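Local structure of putative monooxygenase Rv0793 (Mycobacterium tuberculosis, 1Y0H) at residues Ile9-Pro14 against Gly50-Leu55. The protein forms a homodimer and is a putative monooxygenase that might take part in antibiotic biosynthesis or scavenge reactive oxygen species to help evade host defences. Numbering follows the deposited sequence. Where two conformers were deposited one is given.
Sequences IARFMP and GGELVL
Four backbone hydrogen bonds join Ile9-Pro14 to Gly50-Leu55, and their pairing fixes an antiparallel register: Ala10 with Leu55 and Phe12 with Leu53 are hydrogen-bonded pairs, Arg11 with Val54 the non-hydrogen-bonded pair between them. Leu55 N reaches Ala10 O at 2.8 Å, nearly straight. Phe12 N meets Leu53 O, also at 2.8 Å, almost along the C=O axis. Ala10 O also takes a CA-H contact from Val54 CA, so this carbonyl is approached by both an N-H and a CA-H.

The salt bridge lies on the Arg11 and Val54 face. Arg11 bends at chi3 (107°) and directs NE, 2.9 Å away, to Glu52 OE1, which accepts through its syn lone pair. The oxygen sits near the guanidinium plane, yet the carboxylate is turned 78° from it. The bond is bent (142° at the hydrogen), and NE-OE1 is the one hydrogen bond joining the two groups, not a two-bond bridge. Met13, bent at chi2, runs alongside Glu52 and brings CE within 3.6 Å of Glu52 CD, packing its methyl against the carboxylate. Farther along, Ile9 CG2 touches Val54 CG1 at 4.0 Å. The second subunit packs on this face, its Ile9 against Ile9 and Arg11, its Leu94 against Val54.

Apolar contact dominates the other face. Phe12 lays ring atom CE1 3.8 Å from Leu55 CD1, the two side chains crossing obliquely, while Leu53 O lies at the ring edge. Leu22 and Leu26 of helix 19-35 also touch Phe12.

Central strands 6-12 and 53-59 thus pair with the Phe12 face packed on helix 19-35 and the Arg11 face meeting the second subunit, which also reaches Leu53 through its Leu97, as expected for the ferredoxin-like fold of dimeric alpha+beta barrel monooxygenases.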
loop_
_atom_site.group_PDB
_atom_site.type_symbol
_atom_site.label_atom_id
_atom_site.label_comp_id
_atom_site.label_asym_id
_atom_site.label_seq_id
_atom_site.Cartn_x
_atom_site.Cartn_y
_atom_site.Cartn_z
ATOM N N ILE A 9 2.246 -2.035 -4.580
ATOM C CA ILE A 9 1.735 -0.670 -4.513
ATOM C C ILE A 9 2.149 -0.004 -5.810
ATOM O O ILE A 9 3.316 -0.042 -6.184
ATOM C CB ILE A 9 2.326 0.122 -3.322
ATOM C CG1 ILE A 9 1.907 -0.508 -2.006
ATOM C CG2 ILE A 9 1.873 1.613 -3.364
ATOM C CD1 ILE A 9 2.686 0.032 -0.786
ATOM N N ALA A 10 1.190 0.621 -6.486
ATOM C CA ALA A 10 1.495 1.379 -7.701
ATOM C C ALA A 10 0.956 2.780 -7.501
ATOM O O ALA A 10 -0.241 2.959 -7.223
ATOM C CB ALA A 10 0.859 0.733 -8.917
ATOM N N ARG A 11 1.838 3.759 -7.659
ATOM C CA ARG A 11 1.489 5.177 -7.468
ATOM C C ARG A 11 1.543 5.911 -8.793
ATOM O O ARG A 11 2.529 5.792 -9.538
ATOM C CB ARG A 11 2.442 5.838 -6.465
ATOM C CG ARG A 11 2.626 5.034 -5.197
ATOM C CD ARG A 11 3.385 5.810 -4.127
ATOM N NE ARG A 11 2.450 6.210 -3.075
ATOM C CZ ARG A 11 2.500 5.807 -1.808
ATOM N NH1 ARG A 11 1.572 6.220 -0.968
ATOM N NH2 ARG A 11 3.475 5.015 -1.363
ATOM N N PHE A 12 0.480 6.674 -9.075
ATOM C CA PHE A 12 0.336 7.387 -10.353
ATOM C C PHE A 12 0.199 8.869 -10.094
ATOM O O PHE A 12 -0.626 9.281 -9.278
ATOM C CB PHE A 12 -0.908 6.925 -11.110
ATOM C CG PHE A 12 -0.988 5.440 -11.304
ATOM C CD1 PHE A 12 -1.459 4.614 -10.281
ATOM C CD2 PHE A 12 -0.603 4.871 -12.514
ATOM C CE1 PHE A 12 -1.516 3.223 -10.469
ATOM C CE2 PHE A 12 -0.677 3.494 -12.714
ATOM C CZ PHE A 12 -1.127 2.673 -11.692
ATOM N N MET A 13 0.990 9.666 -10.810
ATOM C CA MET A 13 0.947 11.109 -10.644
ATOM C C MET A 13 0.508 11.751 -11.967
ATOM O O MET A 13 1.336 12.127 -12.797
ATOM C CB MET A 13 2.301 11.634 -10.130
ATOM C CG MET A 13 2.668 11.178 -8.714
ATOM S SD MET A 13 3.211 9.432 -8.619
ATOM C CE MET A 13 4.021 9.375 -7.011
ATOM N N PRO A 14 -0.816 11.847 -12.189
ATOM C CA PRO A 14 -1.292 12.369 -13.464
ATOM C C PRO A 14 -1.024 13.844 -13.634
ATOM O O PRO A 14 -0.932 14.584 -12.650
ATOM C CB PRO A 14 -2.809 12.139 -13.404
ATOM C CG PRO A 14 -3.135 12.122 -11.961
ATOM C CD PRO A 14 -1.932 11.472 -11.298
ATOM N N GLY A 50 -4.504 14.634 -2.946
ATOM C CA GLY A 50 -5.093 14.624 -4.287
ATOM C C GLY A 50 -4.119 14.494 -5.447
ATOM O O GLY A 50 -4.543 14.398 -6.592
ATOM N N GLY A 51 -2.824 14.479 -5.152
ATOM C CA GLY A 51 -1.794 14.492 -6.187
ATOM C C GLY A 51 -1.539 13.143 -6.846
ATOM O O GLY A 51 -1.031 13.087 -7.965
ATOM N N GLU A 52 -1.884 12.064 -6.149
ATOM C CA GLU A 52 -1.645 10.708 -6.645
ATOM C C GLU A 52 -2.894 9.848 -6.623
ATOM O O GLU A 52 -3.745 9.976 -5.734
ATOM C CB GLU A 52 -0.638 9.958 -5.764
ATOM C CG GLU A 52 0.739 10.531 -5.593
ATOM C CD GLU A 52 1.482 9.789 -4.482
ATOM O OE1 GLU A 52 1.343 8.545 -4.405
ATOM O OE2 GLU A 52 2.175 10.439 -3.668
ATOM N N LEU A 53 -2.964 8.929 -7.580
ATOM C CA LEU A 53 -3.856 7.795 -7.471
ATOM C C LEU A 53 -2.984 6.597 -7.099
ATOM O O LEU A 53 -1.831 6.501 -7.523
ATOM C CB LEU A 53 -4.628 7.556 -8.774
ATOM C CG LEU A 53 -5.537 8.689 -9.280
ATOM C CD1 LEU A 53 -6.398 8.162 -10.409
ATOM C CD2 LEU A 53 -6.412 9.252 -8.155
ATOM N N VAL A 54 -3.514 5.716 -6.261
ATOM C CA VAL A 54 -2.719 4.608 -5.729
ATOM C C VAL A 54 -3.512 3.320 -5.844
ATOM O O VAL A 54 -4.685 3.281 -5.451
ATOM C CB VAL A 54 -2.347 4.858 -4.249
ATOM C CG1 VAL A 54 -1.553 3.674 -3.679
ATOM C CG2 VAL A 54 -1.563 6.192 -4.105
ATOM N N LEU A 55 -2.880 2.292 -6.413
ATOM C CA LEU A 55 -3.449 0.939 -6.393
ATOM C C LEU A 55 -2.742 0.143 -5.331
ATOM O O LEU A 55 -1.513 0.176 -5.240
ATOM C CB LEU A 55 -3.277 0.223 -7.747
ATOM C CG LEU A 55 -4.263 0.603 -8.849
ATOM C CD1 LEU A 55 -3.696 0.086 -10.160
ATOM C CD2 LEU A 55 -5.660 0.020 -8.608
#